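Local coordinates for cytoplasmic protein (Cryptococcus neoformans var. grubii serotype A, PDB 7LPO) that probably hydrolyses the beta-glucosidic bond of steryl glucosides, as a sterylglucosidase of glycoside hydrolase family 5, at residues A[201-206]-A[210-215]; A[302-305]-A[310-313]; A[371-376]-A[384-389]. All coordinates share one frame; numbering follows the deposited sequence.

Contact 1 of 3, residues A[201-206]-A[210-215]; sequences TNYTHL and TIWTFF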
loop_
_atom_site.group_PDB
_atom_site.type_symbol
_atom_site.label_atom_id
_atom_site.label_comp_id
_atom_site.label_asym_id
_atom_site.label_seq_id
_atom_site.Cartn_x
_atom_site.Cartn_y
_atom_site.Cartn_z
ATOM N N THR A 201 -6.951 -10.031 -9.402
ATOM C CA THR A 201 -8.292 -10.423 -9.834
ATOM C C THR A 201 -9.059 -11.192 -8.762
ATOM O O THR A 201 -10.274 -11.393 -8.903
ATOM C CB THR A 201 -8.229 -11.278 -11.116
ATOM O OG1 THR A 201 -7.649 -12.565 -10.844
ATOM C CG2 THR A 201 -7.419 -10.570 -12.195
ATOM N N ASN A 202 -8.384 -11.639 -7.702
ATOM C CA ASN A 202 -9.098 -12.302 -6.620
ATOM C C ASN A 202 -10.169 -11.397 -6.030
ATOM O O ASN A 202 -11.194 -11.889 -5.558
ATOM C CB ASN A 202 -8.107 -12.775 -5.556
ATOM C CG ASN A 202 -7.426 -14.091 -5.950
ATOM O OD1 ASN A 202 -8.085 -15.058 -6.307
ATOM N ND2 ASN A 202 -6.115 -14.113 -5.913
ATOM N N TYR A 203 -9.991 -10.076 -6.107
ATOM C CA TYR A 203 -11.026 -9.167 -5.608
ATOM C C TYR A 203 -12.359 -9.362 -6.323
ATOM O O TYR A 203 -13.410 -9.031 -5.762
ATOM C CB TYR A 203 -10.606 -7.699 -5.758
ATOM C CG TYR A 203 -9.605 -7.217 -4.734
ATOM C CD1 TYR A 203 -9.920 -7.180 -3.370
ATOM C CD2 TYR A 203 -8.351 -6.783 -5.127
ATOM C CE1 TYR A 203 -9.001 -6.737 -2.429
ATOM C CE2 TYR A 203 -7.428 -6.332 -4.202
ATOM C CZ TYR A 203 -7.747 -6.321 -2.853
ATOM O OH TYR A 203 -6.802 -5.881 -1.943
ATOM N N THR A 204 -12.340 -9.888 -7.544
ATOM C CA THR A 204 -13.549 -10.097 -8.329
ATOM C C THR A 204 -13.794 -11.577 -8.595
ATOM O O THR A 204 -14.421 -11.938 -9.592
ATOM C CB THR A 204 -13.492 -9.314 -9.646
ATOM O OG1 THR A 204 -12.330 -9.669 -10.401
ATOM C CG2 THR A 204 -13.449 -7.804 -9.378
ATOM N N HIS A 205 -13.311 -12.443 -7.710
ATOM C CA HIS A 205 -13.746 -13.829 -7.663
ATOM C C HIS A 205 -14.555 -14.060 -6.391
ATOM O O HIS A 205 -14.599 -13.218 -5.490
ATOM C CB HIS A 205 -12.555 -14.778 -7.734
ATOM C CG HIS A 205 -11.987 -14.940 -9.109
ATOM N ND1 HIS A 205 -11.391 -13.904 -9.789
ATOM C CD2 HIS A 205 -11.906 -16.018 -9.927
ATOM C CE1 HIS A 205 -10.957 -14.332 -10.960
ATOM N NE2 HIS A 205 -11.257 -15.612 -11.069
ATOM N N LEU A 206 -15.160 -15.242 -6.309
ATOM C CA LEU A 206 -16.295 -15.452 -5.410
ATOM C C LEU A 206 -15.924 -15.300 -3.935
ATOM O O LEU A 206 -16.716 -14.778 -3.140
ATOM C CB LEU A 206 -16.897 -16.833 -5.671
ATOM C CG LEU A 206 -18.013 -17.284 -4.723
ATOM C CD1 LEU A 206 -19.135 -16.272 -4.753
ATOM C CD2 LEU A 206 -18.548 -18.674 -5.072
ATOM N N THR A 210 -17.655 -12.457 -1.689
ATOM C CA THR A 210 -18.503 -12.753 -0.543
ATOM C C THR A 210 -17.956 -12.102 0.714
ATOM O O THR A 210 -18.678 -11.389 1.420
ATOM C CB THR A 210 -18.616 -14.266 -0.351
ATOM O OG1 THR A 210 -19.223 -14.839 -1.509
ATOM C CG2 THR A 210 -19.453 -14.599 0.881
ATOM N N ILE A 211 -16.671 -12.325 0.994
ATOM C CA ILE A 211 -16.119 -11.971 2.294
ATOM C C ILE A 211 -16.156 -10.467 2.499
ATOM O O ILE A 211 -16.493 -9.990 3.587
ATOM C CB ILE A 211 -14.692 -12.531 2.437
ATOM C CG1 ILE A 211 -14.739 -14.051 2.562
ATOM C CG2 ILE A 211 -14.002 -11.933 3.660
ATOM C CD1 ILE A 211 -13.394 -14.735 2.332
ATOM N N TRP A 212 -15.803 -9.697 1.463
ATOM C CA TRP A 212 -15.816 -8.247 1.589
ATOM C C TRP A 212 -17.234 -7.704 1.726
ATOM O O TRP A 212 -17.440 -6.700 2.411
ATOM C CB TRP A 212 -15.113 -7.617 0.390
ATOM C CG TRP A 212 -13.633 -7.715 0.445
ATOM C CD1 TRP A 212 -12.834 -8.421 -0.395
ATOM C CD2 TRP A 212 -12.763 -7.092 1.403
ATOM N NE1 TRP A 212 -11.515 -8.270 -0.030
ATOM C CE2 TRP A 212 -11.446 -7.462 1.073
ATOM C CE3 TRP A 212 -12.973 -6.255 2.506
ATOM C CZ2 TRP A 212 -10.338 -7.020 1.796
ATOM C CZ3 TRP A 212 -11.874 -5.815 3.222
ATOM C CH2 TRP A 212 -10.571 -6.201 2.865
ATOM N N THR A 213 -18.218 -8.341 1.087
ATOM C CA THR A 213 -19.606 -7.927 1.278
ATOM C C THR A 213 -20.045 -8.173 2.721
ATOM O O THR A 213 -20.743 -7.341 3.318
ATOM C CB THR A 213 -20.511 -8.676 0.296
ATOM O OG1 THR A 213 -20.100 -8.423 -1.052
ATOM C CG2 THR A 213 -21.959 -8.248 0.430
ATOM N N PHE A 214 -19.637 -9.313 3.292
ATOM C CA PHE A 214 -19.837 -9.569 4.715
ATOM C C PHE A 214 -19.195 -8.469 5.556
ATOM O O PHE A 214 -19.853 -7.834 6.387
ATOM C CB PHE A 214 -19.241 -10.940 5.091
ATOM C CG PHE A 214 -20.053 -12.138 4.648
ATOM C CD1 PHE A 214 -21.328 -12.008 4.131
ATOM C CD2 PHE A 214 -19.528 -13.419 4.782
ATOM C CE1 PHE A 214 -22.071 -13.137 3.761
ATOM C CE2 PHE A 214 -20.263 -14.548 4.401
ATOM C CZ PHE A 214 -21.529 -14.406 3.892
ATOM N N PHE A 215 -17.899 -8.224 5.334
ATOM C CA PHE A 215 -17.130 -7.324 6.193
ATOM C C PHE A 215 -17.759 -5.938 6.285
ATOM O O PHE A 215 -17.903 -5.382 7.380
ATOM C CB PHE A 215 -15.694 -7.223 5.669
ATOM C CG PHE A 215 -14.749 -6.485 6.587
ATOM C CD1 PHE A 215 -14.176 -7.126 7.680
ATOM C CD2 PHE A 215 -14.416 -5.158 6.346
ATOM C CE1 PHE A 215 -13.303 -6.468 8.513
ATOM C CE2 PHE A 215 -13.536 -4.493 7.186
ATOM C CZ PHE A 215 -12.977 -5.164 8.276
#
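Leu206 and Thr210, one turn apart at the start of helix 206-221, meet through a doubled hydrogen bond. Leu206 O accepts Thr210 N at 2.9 Å, the ordinary helical bond, and also Thr210 OG1 at 3.0 Å. The two donors reach the oxygen from opposite faces of its carbonyl plane. Thr210 can do this because its hydroxyl sits beside its own backbone N (chi1 -62°), folded back along the helix. OG1 also bonds Trp368 NE1, which ties helix 206-221 to helix 367-370. Leu206 CD1 lies alongside the hydroxyl, 3.5 Å from OG1.

The aromatic half of the contact has no hydrogen bond across it. Tyr203, in the 3-10 turn, brings CE1 to 3.8 Å from Trp212 NE1. The indole nitrogen lies at the edge of the phenol ring, and the planes are inclined at 39°, so the pair is neither stacked nor T-shaped. Both polar ends bond elsewhere: Trp212 NE1 to Asn208 OD1 and Tyr203 OH to Val146 N.

The chemistry thus divides the work: a carbonyl oxygen that accepts two donors secures the first helical turn, while the indole, held by Asn208 of its own helix, and the phenol, held by Val146, pack the loop against the helix flank.

Contact 2 of 3, residues A[302-305]-A[310-313]; sequences GMRL and AQDV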
loop_
_atom_site.group_PDB
_atom_site.type_symbol
_atom_site.label_atom_id
_atom_site.label_comp_id
_atom_site.label_asym_id
_atom_site.label_seq_id
_atom_site.Cartn_x
_atom_site.Cartn_y
_atom_site.Cartn_z
ATOM N N GLY A 302 -19.655 -17.199 -11.046
ATOM C CA GLY A 302 -18.849 -17.624 -9.914
ATOM C C GLY A 302 -19.670 -18.308 -8.837
ATOM O O GLY A 302 -19.204 -19.257 -8.201
ATOM N N MET A 303 -20.899 -17.829 -8.616
ATOM C CA MET A 303 -21.808 -18.481 -7.682
ATOM C C MET A 303 -22.175 -19.884 -8.156
ATOM O O MET A 303 -22.205 -20.826 -7.357
ATOM C CB MET A 303 -23.066 -17.630 -7.504
ATOM C CG MET A 303 -22.836 -16.309 -6.767
ATOM S SD MET A 303 -24.274 -15.210 -6.823
ATOM C CE MET A 303 -23.590 -13.727 -6.078
ATOM N N ARG A 304 -22.472 -20.043 -9.447
ATOM C CA ARG A 304 -22.732 -21.381 -9.972
ATOM C C ARG A 304 -21.517 -22.275 -9.794
ATOM O O ARG A 304 -21.646 -23.452 -9.433
ATOM C CB ARG A 304 -23.111 -21.318 -11.447
ATOM C CG ARG A 304 -24.460 -20.678 -11.726
ATOM C CD ARG A 304 -24.535 -20.281 -13.183
ATOM N NE ARG A 304 -25.765 -19.570 -13.514
ATOM C CZ ARG A 304 -25.892 -18.752 -14.555
ATOM N NH1 ARG A 304 -24.855 -18.538 -15.357
ATOM N NH2 ARG A 304 -27.053 -18.148 -14.785
ATOM N N LEU A 305 -20.326 -21.736 -10.056
ATOM C CA LEU A 305 -19.106 -22.495 -9.819
ATOM C C LEU A 305 -18.974 -22.867 -8.347
ATOM O O LEU A 305 -18.548 -23.975 -8.010
ATOM C CB LEU A 305 -17.892 -21.678 -10.277
ATOM C CG LEU A 305 -17.687 -21.540 -11.788
ATOM C CD1 LEU A 305 -16.584 -20.510 -12.090
ATOM C CD2 LEU A 305 -17.335 -22.864 -12.412
ATOM N N ALA A 310 -20.017 -26.705 -13.540
ATOM C CA ALA A 310 -19.049 -26.286 -14.539
ATOM C C ALA A 310 -19.557 -25.074 -15.309
ATOM O O ALA A 310 -20.757 -24.939 -15.577
ATOM C CB ALA A 310 -18.760 -27.437 -15.504
ATOM N N GLN A 311 -18.634 -24.174 -15.640
ATOM C CA GLN A 311 -18.962 -22.974 -16.398
ATOM C C GLN A 311 -17.870 -22.706 -17.423
ATOM O O GLN A 311 -16.702 -23.042 -17.218
ATOM C CB GLN A 311 -19.130 -21.739 -15.493
ATOM C CG GLN A 311 -20.258 -21.845 -14.484
ATOM C CD GLN A 311 -21.626 -21.764 -15.124
ATOM O OE1 GLN A 311 -22.091 -20.686 -15.482
ATOM N NE2 GLN A 311 -22.288 -22.902 -15.248
ATOM N N ASP A 312 -18.267 -22.098 -18.531
ATOM C CA ASP A 312 -17.364 -21.670 -19.592
ATOM C C ASP A 312 -17.210 -20.158 -19.476
ATOM O O ASP A 312 -18.126 -19.412 -19.831
ATOM C CB ASP A 312 -17.922 -22.071 -20.954
ATOM C CG ASP A 312 -16.905 -21.929 -22.065
ATOM O OD1 ASP A 312 -15.692 -22.069 -21.785
ATOM O OD2 ASP A 312 -17.321 -21.683 -23.223
ATOM N N VAL A 313 -16.063 -19.707 -18.982
ATOM C CA VAL A 313 -15.889 -18.310 -18.597
ATOM C C VAL A 313 -14.972 -17.598 -19.577
ATOM O O VAL A 313 -14.068 -18.196 -20.166
ATOM C CB VAL A 313 -15.337 -18.186 -17.161
ATOM C CG1 VAL A 313 -16.154 -19.045 -16.208
ATOM C CG2 VAL A 313 -13.873 -18.578 -17.103
#
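Leu305 and Ala310 mark where the backbones of 302-305 and 310-313 come nearest, their CA atoms 6.1 Å apart. The first segment is the latter part of helix 299-306 and the second opens strand 311-319, so a short connection turns the chain from helix into strand. No hydrogen bond joins the two segments; side chains do the work. On the strand, the CB atoms of Gln311 and Val313 are directed at the helix, whereas that of Asp312 is directed away from it.

Gln311 is the centre of the packing. Its aliphatic part lies against Leu305, with CG 3.7 Å from Leu305 CD2, and the same methyl is also 3.7 Å from Gln311 N. The chain then bends at chi2 (-71°), which turns the amide back over its own backbone, where NE2 comes within 2.6 Å of Ala310 O, too short and too bent (137°) to be taken as more than a doubtful bond. The other end of the amide faces Arg304, whose side chain crosses Gln311 at about a right angle. Gln311 OE1 is 3.4 Å from Arg304 CD and lies near the guanidinium plane, at its edge, but the approach is a packing contact. The hydrogen bond of Arg304 NH2 goes instead to Ser379 O. Beyond Gln311, Leu305 CD1 extends the apolar patch to Val313 CG1 at 4.4 Å.

Backbone bonds from Gln311 to Ile331 and from Val313 to Gln329 pair this strand with 322-331. The arrangement is that of a helix packed on the start of an antiparallel hairpin, in an elaboration inserted between 263-267 and 424-427, neighbouring parallel strands of the TIM barrel to which the family belongs.

Contact 3 of 3, residues A[371-376]-A[384-389]; sequences HGVWEI and PDYFST
His371 and Val373, which meet Tyr386 across this contact, flank the glycine of a Schellman motif that ends helix 367-370. Gly372 is its C-prime residue, with a positive phi of 85°; Val373 N returns to Trp368 O and Gly372 N to Ala369 O. The chain leaves the helix in a new direction, carrying the valine over the aromatic ring of the loop 384-389.

The main interaction is a CH-pi contact. Val373 CG2 lies 3.6 Å from the centroid of the Tyr386 ring and 21° off its normal, shifted toward the rim so that its nearest ring atom is Tyr386 CD2 at 3.4 Å. Tyr386 holds its ring anti to the backbone N (chi1 -178°), which extends it across the valine at about a right angle. Farther along the ring, Tyr386 OH packs against His371 CB at 3.8 Å, while its hydrogen bond is made with Tyr221 O. The imidazole is likewise fixed from outside, through ND1 with Ile367 O and NE2 with Lys224 N.

Within the loop, Tyr386 CD2 also sits 3.5 Å above the centre of the Phe387 ring, so the phenol is packed on its face by Val373 and at its edge by Phe387. Asp385 O accepts both Ser388 N and, on a lone pair, Ser388 OG, pinning the turn that presents the two rings.

Phe387 meets Trp368 of helix 367-370 edge-to-face, and Val373 bonds by its backbone to Leu382 and Arg383. Phe387 also meets Tyr221 of helix 206-221, so the loop packs against the ends of two helices, beside the weakly bonded pair of 374-375 with 380-381.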
loop_
_atom_site.group_PDB
_atom_site.type_symbol
_atom_site.label_atom_id
_atom_site.label_comp_id
_atom_site.label_asym_id
_atom_site.label_seq_id
_atom_site.Cartn_x
_atom_site.Cartn_y
_atom_site.Cartn_z
ATOM N N HIS A 371 -30.300 -15.962 0.315
ATOM C CA HIS A 371 -30.923 -14.660 0.475
ATOM C C HIS A 371 -31.759 -14.271 -0.737
ATOM O O HIS A 371 -32.193 -13.121 -0.833
ATOM C CB HIS A 371 -29.851 -13.603 0.758
ATOM C CG HIS A 371 -29.340 -13.646 2.163
ATOM N ND1 HIS A 371 -28.314 -14.480 2.556
ATOM C CD2 HIS A 371 -29.755 -13.005 3.283
ATOM C CE1 HIS A 371 -28.104 -14.333 3.853
ATOM N NE2 HIS A 371 -28.960 -13.438 4.316
ATOM N N GLY A 372 -32.000 -15.204 -1.659
ATOM C CA GLY A 372 -32.888 -14.956 -2.775
ATOM C C GLY A 372 -32.263 -14.275 -3.971
ATOM O O GLY A 372 -33.001 -13.813 -4.849
ATOM N N VAL A 373 -30.933 -14.195 -4.042
ATOM C CA VAL A 373 -30.296 -13.561 -5.192
ATOM C C VAL A 373 -30.485 -14.410 -6.441
ATOM O O VAL A 373 -30.715 -13.878 -7.534
ATOM C CB VAL A 373 -28.806 -13.303 -4.901
ATOM C CG1 VAL A 373 -28.082 -12.788 -6.155
ATOM C CG2 VAL A 373 -28.667 -12.316 -3.751
ATOM N N TRP A 374 -30.368 -15.733 -6.316
ATOM C CA TRP A 374 -30.555 -16.612 -7.460
ATOM C C TRP A 374 -31.145 -17.934 -7.000
ATOM O O TRP A 374 -31.153 -18.260 -5.813
ATOM C CB TRP A 374 -29.245 -16.833 -8.226
ATOM C CG TRP A 374 -28.153 -17.555 -7.505
ATOM C CD1 TRP A 374 -27.461 -17.116 -6.413
ATOM C CD2 TRP A 374 -27.591 -18.832 -7.847
ATOM N NE1 TRP A 374 -26.512 -18.043 -6.052
ATOM C CE2 TRP A 374 -26.567 -19.102 -6.918
ATOM C CE3 TRP A 374 -27.849 -19.767 -8.851
ATOM C CZ2 TRP A 374 -25.808 -20.267 -6.958
ATOM C CZ3 TRP A 374 -27.099 -20.928 -8.886
ATOM C CH2 TRP A 374 -26.091 -21.168 -7.944
ATOM N N GLU A 375 -31.629 -18.700 -7.973
ATOM C CA GLU A 375 -32.292 -19.976 -7.739
ATOM C C GLU A 375 -31.397 -21.102 -8.233
ATOM O O GLU A 375 -31.130 -21.199 -9.436
ATOM C CB GLU A 375 -33.644 -20.023 -8.450
ATOM C CG GLU A 375 -34.406 -21.314 -8.208
ATOM C CD GLU A 375 -35.771 -21.322 -8.866
ATOM O OE1 GLU A 375 -35.946 -20.626 -9.888
ATOM O OE2 GLU A 375 -36.669 -22.030 -8.359
ATOM N N ILE A 376 -30.978 -21.974 -7.312
ATOM C CA ILE A 376 -29.998 -23.008 -7.638
ATOM C C ILE A 376 -30.580 -24.046 -8.594
ATOM O O ILE A 376 -29.876 -24.549 -9.479
ATOM C CB ILE A 376 -29.477 -23.667 -6.346
ATOM C CG1 ILE A 376 -28.497 -22.729 -5.631
ATOM C CG2 ILE A 376 -28.820 -25.001 -6.660
ATOM C CD1 ILE A 376 -28.200 -23.126 -4.206
ATOM N N PRO A 384 -30.808 -9.380 -10.126
ATOM C CA PRO A 384 -29.512 -8.954 -10.689
ATOM C C PRO A 384 -28.951 -7.681 -10.062
ATOM O O PRO A 384 -27.725 -7.511 -10.019
ATOM C CB PRO A 384 -29.811 -8.751 -12.185
ATOM C CG PRO A 384 -31.167 -9.386 -12.430
ATOM C CD PRO A 384 -31.899 -9.416 -11.118
ATOM N N ASP A 385 -29.804 -6.779 -9.583
ATOM C CA ASP A 385 -29.368 -5.515 -8.999
ATOM C C ASP A 385 -29.360 -5.540 -7.471
ATOM O O ASP A 385 -29.238 -4.483 -6.843
ATOM C CB ASP A 385 -30.268 -4.383 -9.491
ATOM C CG ASP A 385 -31.705 -4.546 -9.028
ATOM O OD1 ASP A 385 -32.129 -5.699 -8.767
ATOM O OD2 ASP A 385 -32.413 -3.525 -8.920
ATOM N N TYR A 386 -29.468 -6.719 -6.869
ATOM C CA TYR A 386 -29.556 -6.883 -5.421
ATOM C C TYR A 386 -28.597 -5.994 -4.643
ATOM O O TYR A 386 -28.987 -5.398 -3.631
ATOM C CB TYR A 386 -29.286 -8.349 -5.078
ATOM C CG TYR A 386 -29.382 -8.716 -3.621
ATOM C CD1 TYR A 386 -30.616 -8.761 -2.977
ATOM C CD2 TYR A 386 -28.250 -9.055 -2.890
ATOM C CE1 TYR A 386 -30.717 -9.113 -1.638
ATOM C CE2 TYR A 386 -28.348 -9.416 -1.546
ATOM C CZ TYR A 386 -29.582 -9.436 -0.936
ATOM O OH TYR A 386 -29.681 -9.779 0.382
ATOM N N PHE A 387 -27.347 -5.908 -5.099
ATOM C CA PHE A 387 -26.305 -5.216 -4.352
ATOM C C PHE A 387 -26.166 -3.739 -4.717
ATOM O O PHE A 387 -25.357 -3.039 -4.100
ATOM C CB PHE A 387 -24.963 -5.915 -4.568
ATOM C CG PHE A 387 -24.919 -7.336 -4.071
ATOM C CD1 PHE A 387 -24.671 -7.617 -2.736
ATOM C CD2 PHE A 387 -25.100 -8.396 -4.946
ATOM C CE1 PHE A 387 -24.605 -8.944 -2.280
ATOM C CE2 PHE A 387 -25.035 -9.715 -4.499
ATOM C CZ PHE A 387 -24.779 -9.985 -3.163
ATOM N N SER A 388 -26.923 -3.240 -5.688
ATOM C CA SER A 388 -26.809 -1.843 -6.093
ATOM C C SER A 388 -27.675 -0.899 -5.267
ATOM O O SER A 388 -27.495 0.322 -5.354
ATOM C CB SER A 388 -27.184 -1.690 -7.569
ATOM O OG SER A 388 -28.557 -1.980 -7.767
ATOM N N THR A 389 -28.604 -1.432 -4.482
ATOM C CA THR A 389 -29.531 -0.640 -3.690
ATOM C C THR A 389 -29.655 -1.306 -2.322
ATOM O O THR A 389 -28.950 -2.269 -2.017
ATOM C CB THR A 389 -30.897 -0.536 -4.391
ATOM O OG1 THR A 389 -31.421 -1.852 -4.635
ATOM C CG2 THR A 389 -30.780 0.208 -5.730
#

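Overall arrangement
The three contacts follow one another along the chain yet form a closed triangle in space, their centres about 16 Å (1 and 2), 15 Å (1 and 3) and 17 Å (2 and 3) apart. Every side is bridged by packing. Leu206 CD2 of contact 1 reaches Gly302 O of contact 2 at 3.2 Å; Thr213 CG2 of contact 1 touches Phe387 CE1 of contact 3 at 3.9 Å; and the Trp374 ring of contact 3 lies against the helix of contact 2, with CZ2 3.7 Å from Met303 O. Contact 1 is the innermost, about 19 Å from the chain's centre, against about 32 Å for the others, both farther out, on the same side of the centre.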